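Local structure of 2-hydroxyisocaproyl-CoA dehydratase activator (Clostridium difficile, 4EHU) at residues I91-G101 with G205-V216; F132-I140 with T165-L176. The protein hydrolyses ATP as it passes a single electron from its [4Fe-4S] cluster to (R)-2-hydroxyisocaproyl-CoA dehydratase, activating that enzyme for leucine fermentation. All blocks are in the same frame, centred on the assembly; numbering follows the deposited sequence.

Interaction 1: residues I91-G101 with G205-V216. With ANP (phosphoaminophosphonic acid-adenylate ester), chain D.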
loop_
_atom_site.group_PDB
_atom_site.type_symbol
_atom_site.label_atom_id
_atom_site.label_comp_id
_atom_site.label_asym_id
_atom_site.label_seq_id
_atom_site.Cartn_x
_atom_site.Cartn_y
_atom_site.Cartn_z
ATOM N N ILE A 91 28.279 -16.644 5.785
ATOM C CA ILE A 91 29.016 -15.416 5.491
ATOM C C ILE A 91 29.581 -14.852 6.783
ATOM O O ILE A 91 28.826 -14.372 7.633
ATOM C CB ILE A 91 28.083 -14.354 4.852
ATOM C CG1 ILE A 91 27.566 -14.866 3.507
ATOM C CG2 ILE A 91 28.821 -13.022 4.676
ATOM C CD1 ILE A 91 26.325 -14.190 3.035
ATOM N N PRO A 92 30.916 -14.914 6.946
ATOM C CA PRO A 92 31.582 -14.394 8.142
ATOM C C PRO A 92 31.507 -12.874 8.267
ATOM O O PRO A 92 31.389 -12.172 7.262
ATOM C CB PRO A 92 33.047 -14.831 7.951
ATOM C CG PRO A 92 32.974 -16.000 7.026
ATOM C CD PRO A 92 31.850 -15.650 6.078
ATOM N N GLU A 93 31.560 -12.395 9.506
ATOM C CA GLU A 93 31.696 -10.972 9.777
ATOM C C GLU A 93 30.442 -10.211 9.343
ATOM O O GLU A 93 30.533 -9.054 8.965
ATOM C CB GLU A 93 32.901 -10.408 9.028
ATOM C CG GLU A 93 34.172 -11.217 9.235
ATOM C CD GLU A 93 34.506 -11.388 10.696
ATOM O OE1 GLU A 93 34.230 -10.458 11.482
ATOM O OE2 GLU A 93 35.031 -12.458 11.063
ATOM N N THR A 94 29.283 -10.865 9.400
ATOM C CA THR A 94 28.035 -10.177 9.037
ATOM C C THR A 94 27.516 -9.292 10.179
ATOM O O THR A 94 27.402 -9.744 11.324
ATOM C CB THR A 94 26.926 -11.171 8.653
ATOM O OG1 THR A 94 27.288 -11.878 7.467
ATOM C CG2 THR A 94 25.620 -10.413 8.374
ATOM N N ARG A 95 27.175 -8.040 9.859
ATOM C CA ARG A 95 26.658 -7.103 10.863
ATOM C C ARG A 95 25.322 -6.471 10.478
ATOM O O ARG A 95 24.600 -5.974 11.352
ATOM C CB ARG A 95 27.675 -6.002 11.155
ATOM C CG ARG A 95 29.032 -6.515 11.666
ATOM C CD ARG A 95 28.958 -7.068 13.073
ATOM N NE ARG A 95 30.269 -7.489 13.565
ATOM C CZ ARG A 95 30.763 -8.722 13.455
ATOM N NH1 ARG A 95 30.065 -9.683 12.869
ATOM N NH2 ARG A 95 31.966 -9.000 13.936
ATOM N N THR A 96 24.969 -6.485 9.191
ATOM C CA THR A 96 23.657 -6.013 8.774
ATOM C C THR A 96 23.008 -7.061 7.878
ATOM O O THR A 96 23.633 -7.514 6.920
ATOM C CB THR A 96 23.784 -4.676 8.001
ATOM O OG1 THR A 96 24.556 -3.755 8.787
ATOM C CG2 THR A 96 22.408 -4.099 7.713
ATOM N N ILE A 97 21.791 -7.489 8.213
ATOM C CA ILE A 97 21.042 -8.410 7.352
ATOM C C ILE A 97 19.771 -7.727 6.873
ATOM O O ILE A 97 19.006 -7.196 7.661
ATOM C CB ILE A 97 20.672 -9.725 8.084
ATOM C CG1 ILE A 97 21.948 -10.474 8.460
ATOM C CG2 ILE A 97 19.784 -10.612 7.193
ATOM C CD1 ILE A 97 21.668 -11.738 9.335
ATOM N N ILE A 98 19.559 -7.749 5.563
ATOM C CA ILE A 98 18.373 -7.193 4.962
ATOM C C ILE A 98 17.586 -8.337 4.384
ATOM O O ILE A 98 18.012 -8.950 3.415
ATOM C CB ILE A 98 18.742 -6.218 3.816
ATOM C CG1 ILE A 98 19.657 -5.127 4.362
ATOM C CG2 ILE A 98 17.461 -5.613 3.199
ATOM C CD1 ILE A 98 20.410 -4.317 3.213
ATOM N N ASP A 99 16.431 -8.626 4.988
ATOM C CA ASP A 99 15.586 -9.719 4.538
ATOM C C ASP A 99 14.376 -9.130 3.836
ATOM O O ASP A 99 13.468 -8.625 4.472
ATOM C CB ASP A 99 15.135 -10.556 5.755
ATOM C CG ASP A 99 13.923 -11.434 5.465
ATOM O OD1 ASP A 99 13.795 -11.927 4.334
ATOM O OD2 ASP A 99 13.092 -11.636 6.406
ATOM N N ILE A 100 14.358 -9.191 2.506
ATOM C CA ILE A 100 13.181 -8.712 1.796
ATOM C C ILE A 100 12.345 -9.903 1.371
ATOM O O ILE A 100 12.765 -10.676 0.519
ATOM C CB ILE A 100 13.546 -7.856 0.572
ATOM C CG1 ILE A 100 14.490 -6.721 0.996
ATOM C CG2 ILE A 100 12.250 -7.302 -0.018
ATOM C CD1 ILE A 100 15.025 -5.828 -0.232
ATOM N N GLY A 101 11.171 -10.056 2.003
ATOM C CA GLY A 101 10.284 -11.164 1.701
ATOM C C GLY A 101 9.066 -10.701 0.914
ATOM O O GLY A 101 9.055 -9.603 0.351
ATOM N N GLY A 205 21.701 2.384 10.578
ATOM C CA GLY A 205 23.127 2.599 10.420
ATOM C C GLY A 205 23.785 1.400 9.768
ATOM O O GLY A 205 23.890 0.331 10.371
ATOM N N VAL A 206 24.243 1.569 8.531
ATOM C CA VAL A 206 24.819 0.435 7.808
ATOM C C VAL A 206 26.126 -0.010 8.463
ATOM O O VAL A 206 26.948 0.814 8.868
ATOM C CB VAL A 206 25.028 0.760 6.309
ATOM C CG1 VAL A 206 26.126 1.777 6.137
ATOM C CG2 VAL A 206 25.330 -0.517 5.527
ATOM N N GLN A 207 26.307 -1.320 8.608
ATOM C CA GLN A 207 27.584 -1.838 9.082
ATOM C C GLN A 207 27.949 -3.082 8.295
ATOM O O GLN A 207 27.154 -4.004 8.191
ATOM C CB GLN A 207 27.532 -2.154 10.578
ATOM C CG GLN A 207 28.905 -2.309 11.196
ATOM C CD GLN A 207 28.854 -2.421 12.701
ATOM O OE1 GLN A 207 27.778 -2.457 13.293
ATOM N NE2 GLN A 207 30.020 -2.473 13.330
ATOM N N ARG A 208 29.151 -3.107 7.732
ATOM C CA ARG A 208 29.609 -4.273 6.977
ATOM C C ARG A 208 29.931 -5.444 7.914
ATOM O O ARG A 208 30.340 -5.234 9.049
ATOM C CB ARG A 208 30.846 -3.913 6.158
ATOM C CG ARG A 208 30.626 -2.738 5.244
ATOM C CD ARG A 208 31.857 -2.455 4.401
ATOM N NE ARG A 208 32.013 -3.435 3.330
ATOM C CZ ARG A 208 33.001 -3.419 2.442
ATOM N NH1 ARG A 208 33.929 -2.476 2.503
ATOM N NH2 ARG A 208 33.065 -4.347 1.496
ATOM N N ASN A 209 29.766 -6.676 7.439
ATOM C CA ASN A 209 29.307 -6.957 6.088
ATOM C C ASN A 209 27.796 -6.855 6.026
ATOM O O ASN A 209 27.108 -7.216 6.987
ATOM C CB ASN A 209 29.699 -8.369 5.669
ATOM C CG ASN A 209 31.186 -8.501 5.375
ATOM O OD1 ASN A 209 31.789 -7.601 4.796
ATOM N ND2 ASN A 209 31.773 -9.624 5.762
ATOM N N VAL A 210 27.294 -6.361 4.896
ATOM C CA VAL A 210 25.862 -6.230 4.663
ATOM C C VAL A 210 25.450 -7.391 3.792
ATOM O O VAL A 210 26.032 -7.611 2.720
ATOM C CB VAL A 210 25.530 -4.906 3.949
ATOM C CG1 VAL A 210 24.037 -4.786 3.701
ATOM C CG2 VAL A 210 26.054 -3.732 4.761
ATOM N N VAL A 211 24.463 -8.150 4.248
ATOM C CA VAL A 211 24.013 -9.315 3.519
ATOM C C VAL A 211 22.538 -9.195 3.209
ATOM O O VAL A 211 21.750 -8.853 4.083
ATOM C CB VAL A 211 24.238 -10.600 4.345
ATOM C CG1 VAL A 211 23.630 -11.820 3.626
ATOM C CG2 VAL A 211 25.755 -10.792 4.622
ATOM N N MET A 212 22.154 -9.469 1.968
ATOM C CA MET A 212 20.733 -9.525 1.626
ATOM C C MET A 212 20.261 -10.971 1.477
ATOM O O MET A 212 20.929 -11.807 0.868
ATOM C CB MET A 212 20.405 -8.752 0.348
ATOM C CG MET A 212 18.891 -8.624 0.124
ATOM S SD MET A 212 18.413 -7.720 -1.356
ATOM C CE MET A 212 19.369 -6.239 -1.038
ATOM N N VAL A 213 19.092 -11.239 2.048
ATOM C CA VAL A 213 18.453 -12.538 1.979
ATOM C C VAL A 213 16.960 -12.355 1.670
ATOM O O VAL A 213 16.475 -11.220 1.509
ATOM C CB VAL A 213 18.599 -13.284 3.330
ATOM C CG1 VAL A 213 20.077 -13.414 3.659
ATOM C CG2 VAL A 213 17.844 -12.543 4.448
ATOM N N GLY A 214 16.247 -13.476 1.572
ATOM C CA GLY A 214 14.861 -13.444 1.139
ATOM C C GLY A 214 14.771 -13.701 -0.352
ATOM O O GLY A 214 15.780 -13.620 -1.087
ATOM N N GLY A 215 13.553 -13.981 -0.805
ATOM C CA GLY A 215 13.332 -14.325 -2.202
ATOM C C GLY A 215 13.641 -13.136 -3.112
ATOM O O GLY A 215 14.094 -13.333 -4.240
ATOM N N VAL A 216 13.412 -11.917 -2.620
ATOM C CA VAL A 216 13.653 -10.724 -3.428
ATOM C C VAL A 216 15.143 -10.536 -3.680
ATOM O O VAL A 216 15.535 -9.906 -4.668
ATOM C CB VAL A 216 13.033 -9.476 -2.777
ATOM C CG1 VAL A 216 13.390 -8.195 -3.547
ATOM C CG2 VAL A 216 11.527 -9.650 -2.717
HETATM P PG ANP D . 7.740 -12.906 4.540
HETATM O O1G ANP D . 6.691 -13.477 5.486
HETATM O O2G ANP D . 9.126 -13.188 5.065
HETATM O O3G ANP D . 7.520 -11.479 4.224
HETATM P PB ANP D . 8.350 -15.064 2.502
HETATM O O1B ANP D . 7.427 -16.154 2.023
HETATM O O2B ANP D . 9.474 -15.492 3.448
HETATM N N3B ANP D . 7.383 -13.758 3.094
HETATM P PA ANP D . 10.391 -14.990 0.435
HETATM O O1A ANP D . 10.204 -16.446 0.188
HETATM O O2A ANP D . 11.588 -14.468 1.198
HETATM O O3A ANP D . 9.079 -14.417 1.196
HETATM O "O5'" ANP D . 10.302 -14.134 -0.922
HETATM C "C5'" ANP D . 9.109 -14.154 -1.713
HETATM C "C4'" ANP D . 9.366 -13.389 -3.007
HETATM O "O4'" ANP D . 10.663 -13.428 -3.583
HETATM C "C3'" ANP D . 8.300 -12.988 -4.010
HETATM O "O3'" ANP D . 7.411 -12.009 -3.454
HETATM C "C2'" ANP D . 9.134 -12.501 -5.200
HETATM O "O2'" ANP D . 9.078 -11.073 -5.366
HETATM C "C1'" ANP D . 10.579 -12.914 -4.917
HETATM N N9 ANP D . 11.065 -14.000 -5.787
HETATM C C8 ANP D . 10.741 -15.307 -5.713
HETATM N N7 ANP D . 11.425 -16.024 -6.638
HETATM C C5 ANP D . 12.207 -15.143 -7.309
HETATM C C6 ANP D . 13.184 -15.220 -8.397
HETATM N N6 ANP D . 13.439 -16.418 -8.975
HETATM N N1 ANP D . 13.791 -14.071 -8.790
HETATM C C2 ANP D . 13.540 -12.885 -8.217
HETATM N N3 ANP D . 12.650 -12.740 -7.223
HETATM C C4 ANP D . 11.979 -13.815 -6.738
HETATM O O HOH W 1 32.449 -6.724 10.267
HETATM O O HOH W 2 23.427 -2.361 11.039
#

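Interaction 2: residues F132-I140 with T165-L176. With ANP (phosphoaminophosphonic acid-adenylate ester), chain D; SF4 (iron/sulfur cluster), chain C.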
loop_
_atom_site.group_PDB
_atom_site.type_symbol
_atom_site.label_atom_id
_atom_site.label_comp_id
_atom_site.label_asym_id
_atom_site.label_seq_id
_atom_site.Cartn_x
_atom_site.Cartn_y
_atom_site.Cartn_z
ATOM N N PHE A 132 5.157 -5.793 -3.922
ATOM C CA PHE A 132 5.250 -4.677 -4.869
ATOM C C PHE A 132 5.792 -5.207 -6.208
ATOM O O PHE A 132 5.253 -4.914 -7.269
ATOM C CB PHE A 132 6.154 -3.580 -4.278
ATOM C CG PHE A 132 6.376 -2.364 -5.177
ATOM C CD1 PHE A 132 5.586 -1.235 -5.024
ATOM C CD2 PHE A 132 7.423 -2.331 -6.100
ATOM C CE1 PHE A 132 5.801 -0.097 -5.797
ATOM C CE2 PHE A 132 7.642 -1.207 -6.874
ATOM C CZ PHE A 132 6.831 -0.081 -6.730
ATOM N N LEU A 133 6.847 -6.002 -6.147
ATOM C CA LEU A 133 7.467 -6.523 -7.369
ATOM C C LEU A 133 6.530 -7.495 -8.061
ATOM O O LEU A 133 6.439 -7.497 -9.274
ATOM C CB LEU A 133 8.802 -7.200 -7.039
ATOM C CG LEU A 133 9.823 -6.184 -6.522
ATOM C CD1 LEU A 133 11.006 -6.885 -5.818
ATOM C CD2 LEU A 133 10.355 -5.325 -7.677
ATOM N N ASP A 134 5.821 -8.322 -7.295
ATOM C CA ASP A 134 4.941 -9.305 -7.903
ATOM C C ASP A 134 3.814 -8.570 -8.630
ATOM O O ASP A 134 3.430 -8.937 -9.744
ATOM C CB ASP A 134 4.376 -10.269 -6.846
ATOM C CG ASP A 134 5.467 -11.082 -6.138
ATOM O OD1 ASP A 134 6.603 -11.168 -6.650
ATOM O OD2 ASP A 134 5.177 -11.636 -5.057
ATOM N N VAL A 135 3.307 -7.507 -8.011
ATOM C CA VAL A 135 2.261 -6.686 -8.624
ATOM C C VAL A 135 2.746 -6.042 -9.923
ATOM O O VAL A 135 2.043 -6.059 -10.939
ATOM C CB VAL A 135 1.769 -5.586 -7.650
ATOM C CG1 VAL A 135 1.003 -4.518 -8.389
ATOM C CG2 VAL A 135 0.890 -6.206 -6.549
ATOM N N MET A 136 3.954 -5.475 -9.914
ATOM C CA MET A 136 4.468 -4.816 -11.105
ATOM C C MET A 136 4.822 -5.813 -12.212
ATOM O O MET A 136 4.621 -5.521 -13.380
ATOM C CB MET A 136 5.722 -4.018 -10.765
ATOM C CG MET A 136 5.470 -2.910 -9.768
ATOM S SD MET A 136 4.189 -1.769 -10.339
ATOM C CE MET A 136 3.750 -1.067 -8.747
ATOM N N ALA A 137 5.362 -6.972 -11.835
ATOM C CA ALA A 137 5.738 -7.984 -12.827
ATOM C C ALA A 137 4.508 -8.407 -13.630
ATOM O O ALA A 137 4.586 -8.606 -14.849
ATOM C CB ALA A 137 6.372 -9.197 -12.140
ATOM N N LYS A 138 3.378 -8.523 -12.943
ATOM C CA LYS A 138 2.126 -8.910 -13.577
ATOM C C LYS A 138 1.688 -7.857 -14.586
ATOM O O LYS A 138 1.248 -8.179 -15.689
ATOM C CB LYS A 138 1.039 -9.121 -12.516
ATOM C CG LYS A 138 -0.293 -9.627 -13.043
ATOM C CD LYS A 138 -1.288 -9.780 -11.893
ATOM C CE LYS A 138 -2.595 -10.427 -12.340
ATOM N NZ LYS A 138 -3.560 -10.594 -11.206
ATOM N N ILE A 139 1.832 -6.589 -14.221
ATOM C CA ILE A 139 1.378 -5.504 -15.082
ATOM C C ILE A 139 2.227 -5.356 -16.336
ATOM O O ILE A 139 1.704 -5.090 -17.425
ATOM C CB ILE A 139 1.388 -4.177 -14.328
ATOM C CG1 ILE A 139 0.491 -4.288 -13.107
ATOM C CG2 ILE A 139 0.904 -3.046 -15.229
ATOM C CD1 ILE A 139 0.714 -3.186 -12.131
ATOM N N ILE A 140 3.543 -5.512 -16.191
ATOM C CA ILE A 140 4.433 -5.369 -17.338
ATOM C C ILE A 140 4.582 -6.697 -18.084
ATOM O O ILE A 140 5.236 -6.765 -19.113
ATOM C CB ILE A 140 5.804 -4.819 -16.919
ATOM C CG1 ILE A 140 6.533 -5.813 -16.022
ATOM C CG2 ILE A 140 5.643 -3.472 -16.204
ATOM C CD1 ILE A 140 7.949 -5.382 -15.701
ATOM N N THR A 165 2.309 1.333 -3.587
ATOM C CA THR A 165 2.160 0.315 -4.627
ATOM C C THR A 165 1.026 0.640 -5.602
ATOM O O THR A 165 1.182 0.491 -6.826
ATOM C CB THR A 165 1.864 -1.062 -4.002
ATOM O OG1 THR A 165 2.885 -1.401 -3.046
ATOM C CG2 THR A 165 1.770 -2.137 -5.076
ATOM N N VAL A 166 -0.109 1.071 -5.073
ATOM C CA VAL A 166 -1.297 1.300 -5.891
ATOM C C VAL A 166 -1.073 2.477 -6.828
ATOM O O VAL A 166 -1.331 2.379 -8.018
ATOM C CB VAL A 166 -2.540 1.550 -5.021
ATOM C CG1 VAL A 166 -3.747 1.765 -5.917
ATOM C CG2 VAL A 166 -2.731 0.342 -4.094
ATOM N N PHE A 167 -0.604 3.596 -6.286
ATOM C CA PHE A 167 -0.335 4.761 -7.127
ATOM C C PHE A 167 0.827 4.499 -8.100
ATOM O O PHE A 167 0.810 4.980 -9.235
ATOM C CB PHE A 167 -0.050 6.002 -6.276
ATOM C CG PHE A 167 -1.229 6.470 -5.467
ATOM C CD1 PHE A 167 -2.516 6.439 -5.997
ATOM C CD2 PHE A 167 -1.055 6.940 -4.178
ATOM C CE1 PHE A 167 -3.610 6.875 -5.255
ATOM C CE2 PHE A 167 -2.151 7.377 -3.421
ATOM C CZ PHE A 167 -3.432 7.350 -3.962
ATOM N N ALA A 168 1.824 3.734 -7.670
ATOM C CA ALA A 168 2.971 3.433 -8.532
ATOM C C ALA A 168 2.508 2.569 -9.705
ATOM O O ALA A 168 2.995 2.717 -10.823
ATOM C CB ALA A 168 4.066 2.713 -7.735
ATOM N N GLU A 169 1.571 1.661 -9.448
ATOM C CA GLU A 169 1.041 0.825 -10.526
ATOM C C GLU A 169 0.432 1.686 -11.642
ATOM O O GLU A 169 0.626 1.414 -12.828
ATOM C CB GLU A 169 -0.019 -0.134 -9.987
ATOM C CG GLU A 169 -0.810 -0.820 -11.077
ATOM C CD GLU A 169 -1.659 -1.970 -10.563
ATOM O OE1 GLU A 169 -1.839 -2.080 -9.338
ATOM O OE2 GLU A 169 -2.144 -2.771 -11.389
ATOM N N SER A 170 -0.313 2.717 -11.271
ATOM C CA SER A 170 -0.848 3.626 -12.288
ATOM C C SER A 170 0.258 4.320 -13.088
ATOM O O SER A 170 0.113 4.526 -14.296
ATOM C CB SER A 170 -1.744 4.666 -11.642
ATOM O OG SER A 170 -2.910 4.047 -11.137
ATOM N N GLU A 171 1.353 4.697 -12.432
ATOM C CA GLU A 171 2.463 5.314 -13.172
ATOM C C GLU A 171 3.085 4.334 -14.151
ATOM O O GLU A 171 3.437 4.721 -15.244
ATOM C CB GLU A 171 3.569 5.861 -12.246
ATOM C CG GLU A 171 3.069 7.011 -11.383
ATOM C CD GLU A 171 4.175 7.629 -10.532
ATOM O OE1 GLU A 171 5.194 8.086 -11.097
ATOM O OE2 GLU A 171 4.020 7.651 -9.298
ATOM N N VAL A 172 3.216 3.078 -13.742
ATOM C CA VAL A 172 3.828 2.051 -14.584
ATOM C C VAL A 172 2.920 1.768 -15.782
ATOM O O VAL A 172 3.389 1.642 -16.905
ATOM C CB VAL A 172 4.119 0.763 -13.772
ATOM C CG1 VAL A 172 4.454 -0.412 -14.681
ATOM C CG2 VAL A 172 5.260 1.009 -12.796
ATOM N N ILE A 173 1.619 1.699 -15.545
ATOM C CA ILE A 173 0.665 1.579 -16.645
ATOM C C ILE A 173 0.832 2.727 -17.635
ATOM O O ILE A 173 0.815 2.516 -18.843
ATOM C CB ILE A 173 -0.772 1.505 -16.120
ATOM C CG1 ILE A 173 -0.966 0.174 -15.407
ATOM C CG2 ILE A 173 -1.796 1.657 -17.266
ATOM C CD1 ILE A 173 -2.300 0.042 -14.690
ATOM N N SER A 174 1.024 3.940 -17.130
ATOM C CA SER A 174 1.191 5.093 -18.002
ATOM C C SER A 174 2.483 5.008 -18.794
ATOM O O SER A 174 2.527 5.384 -19.967
ATOM C CB SER A 174 1.160 6.385 -17.198
ATOM O OG SER A 174 -0.147 6.615 -16.723
ATOM N N HIS A 175 3.539 4.531 -18.147
ATOM C CA HIS A 175 4.811 4.357 -18.827
ATOM C C HIS A 175 4.689 3.337 -19.949
ATOM O O HIS A 175 5.258 3.523 -21.021
ATOM C CB HIS A 175 5.898 3.931 -17.849
ATOM C CG HIS A 175 6.400 5.030 -16.965
ATOM N ND1 HIS A 175 6.857 6.237 -17.453
ATOM C CD2 HIS A 175 6.585 5.074 -15.623
ATOM C CE1 HIS A 175 7.275 6.988 -16.449
ATOM N NE2 HIS A 175 7.116 6.306 -15.325
ATOM N N LEU A 176 3.955 2.261 -19.709
ATOM C CA LEU A 176 3.787 1.225 -20.725
ATOM C C LEU A 176 2.996 1.787 -21.910
ATOM O O LEU A 176 3.325 1.522 -23.068
ATOM C CB LEU A 176 3.083 -0.006 -20.154
ATOM C CG LEU A 176 3.787 -0.830 -19.065
ATOM C CD1 LEU A 176 2.797 -1.720 -18.333
ATOM C CD2 LEU A 176 4.923 -1.681 -19.643
HETATM P PG ANP D . 7.740 -12.906 4.540
HETATM O O1G ANP D . 6.691 -13.477 5.486
HETATM O O2G ANP D . 9.126 -13.188 5.065
HETATM O O3G ANP D . 7.520 -11.479 4.224
HETATM P PB ANP D . 8.350 -15.064 2.502
HETATM O O1B ANP D . 7.427 -16.154 2.023
HETATM O O2B ANP D . 9.474 -15.492 3.448
HETATM N N3B ANP D . 7.383 -13.758 3.094
HETATM P PA ANP D . 10.391 -14.990 0.435
HETATM O O1A ANP D . 10.204 -16.446 0.188
HETATM O O2A ANP D . 11.588 -14.468 1.198
HETATM O O3A ANP D . 9.079 -14.417 1.196
HETATM O "O5'" ANP D . 10.302 -14.134 -0.922
HETATM C "C5'" ANP D . 9.109 -14.154 -1.713
HETATM C "C4'" ANP D . 9.366 -13.389 -3.007
HETATM O "O4'" ANP D . 10.663 -13.428 -3.583
HETATM C "C3'" ANP D . 8.300 -12.988 -4.010
HETATM O "O3'" ANP D . 7.411 -12.009 -3.454
HETATM C "C2'" ANP D . 9.134 -12.501 -5.200
HETATM O "O2'" ANP D . 9.078 -11.073 -5.366
HETATM C "C1'" ANP D . 10.579 -12.914 -4.917
HETATM N N9 ANP D . 11.065 -14.000 -5.787
HETATM C C8 ANP D . 10.741 -15.307 -5.713
HETATM N N7 ANP D . 11.425 -16.024 -6.638
HETATM C C5 ANP D . 12.207 -15.143 -7.309
HETATM C C6 ANP D . 13.184 -15.220 -8.397
HETATM N N6 ANP D . 13.439 -16.418 -8.975
HETATM N N1 ANP D . 13.791 -14.071 -8.790
HETATM C C2 ANP D . 13.540 -12.885 -8.217
HETATM N N3 ANP D . 12.650 -12.740 -7.223
HETATM C C4 ANP D . 11.979 -13.815 -6.738
HETATM FE FE1 SF4 C . 0.083 2.014 -0.710
HETATM FE FE2 SF4 C . -0.527 -0.035 0.838
HETATM FE FE3 SF4 C . -0.703 2.543 1.699
HETATM FE FE4 SF4 C . 1.733 1.212 1.303
HETATM S S1 SF4 C . 0.117 0.797 2.759
HETATM S S2 SF4 C . 1.167 3.244 0.683
HETATM S S3 SF4 C . 1.232 0.086 -0.562
HETATM S S4 SF4 C . -1.944 1.564 0.193
#

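Interaction 1: residues I91-G101 with G205-V216
N209, entered through a cis peptide bond from R208, engages P92, E93, R95 and T96 just where two parallel strands of an actin-fold domain come together. Its backbone N meets E93 O at 2.9 Å, while its side-chain ND2 reaches P92 O at 3.0 Å, with the acceptor lying in the amide plane. A chi1 of -73° keeps the amide beside the backbone N, and asparagine is short enough to serve the neighbouring carbonyl. N209 O in turn accepts from R95 N (3.0 Å) and T96 N (3.2 Å).

From there strands 96-100 and 210-213 pair in regular parallel fashion. T96 adds a side-chain bond, OG1 donating to Q207 O at 2.7 Å in the carbonyl plane, and a water joins the same hydroxyl to G205 O. Apolar residues, mostly beta-branched, suit both faces of the sheet: I91 and V211 meet tip to tip beside T94 on the face covered by helix 79-90, whereas I98, V210 and M212 pack against helix 220-230. I100 CG2 touches V216 CB at 3.6 Å as the strands run out.

Glycine at G101, G214 and G215 lets the backbone lie close against the phosphates, and the positive phi of G214 (95°) turns the chain out of the strand. G215 N donates to the alpha-phosphate oxygen O2A of ANP at 2.8 Å, with an N-H...O angle of 160°.

Interaction 2: residues F132-I140 with T165-L176
M136 fills the groove between two helices that run side by side at 24°, its side chain set as a knob among T165, A168, E169 and V172. With CG anti to the carbonyl carbon (chi1 -62°), a bend at chi2 (-57°) folds the flexible chain towards the second helix, bringing SD to 3.9 Å from V172 CG2 and CE to 3.6 Å from T165 O. The same methyl lies over one face of the F132 ring, towards its rim, and A168, with its small CB, lets ring and methyl come close to the helix.

Further along, the apolar packing passes to branched aliphatic groups. I140 CG2 touches V172 CG1 at 3.6 Å and also meets L176 CD2. I139 crosses I173 at about a right angle, CG2 to CG1 at 3.7 Å.

Polar groups meet the apolar ones at the other end. T165 OG1 comes to the edge of the F132 ring, in its plane and 3.4 Å from CD1. This hydroxyl is also 3.3 Å from sulfide S3 of the cluster. On the same helix, S170 OG is hydrogen-bonded to R131 NH2 of the second subunit.

Ligand bonds belong to the far side of helix 132-140. D134 grips the ribose of ANP with both carboxylate oxygens, OD1 accepting from O2' at 2.8 Å and OD2 from O3' at 2.8 Å; a short acidic side chain suits a pair of vicinal hydroxyls.

Helix 165-176 starts at the cluster, directly after its ligand C164, and its amino end may help to stabilise the cluster's negative charge. One [4Fe-4S] cluster is bound per dimer, and helices of both subunits probably point at it, the helix-cluster-helix architecture of these activators; the present pair belongs to one subunit's half.

Interaction 1 lies in the core of the sheet, about 10 Å from the centre of the chain, whereas interaction 2 is partly buried, about 23 Å out and close to the dimer interface. The first is stitched mainly by backbone hydrogen bonds between strands; the second joins helices by van der Waals packing, mostly of apolar side chains. They share no helix or strand, yet both reach ANP, interaction 1 at the phosphates through G215 and interaction 2 at the ribose through D134. They also touch directly, V216 CG1 lying 3.5 Å from L133 CD1. Helix 132-140 therefore stands between the nucleotide site and helix 165-176 at the cluster, a plausible route for coupling ATP hydrolysis to electron transfer.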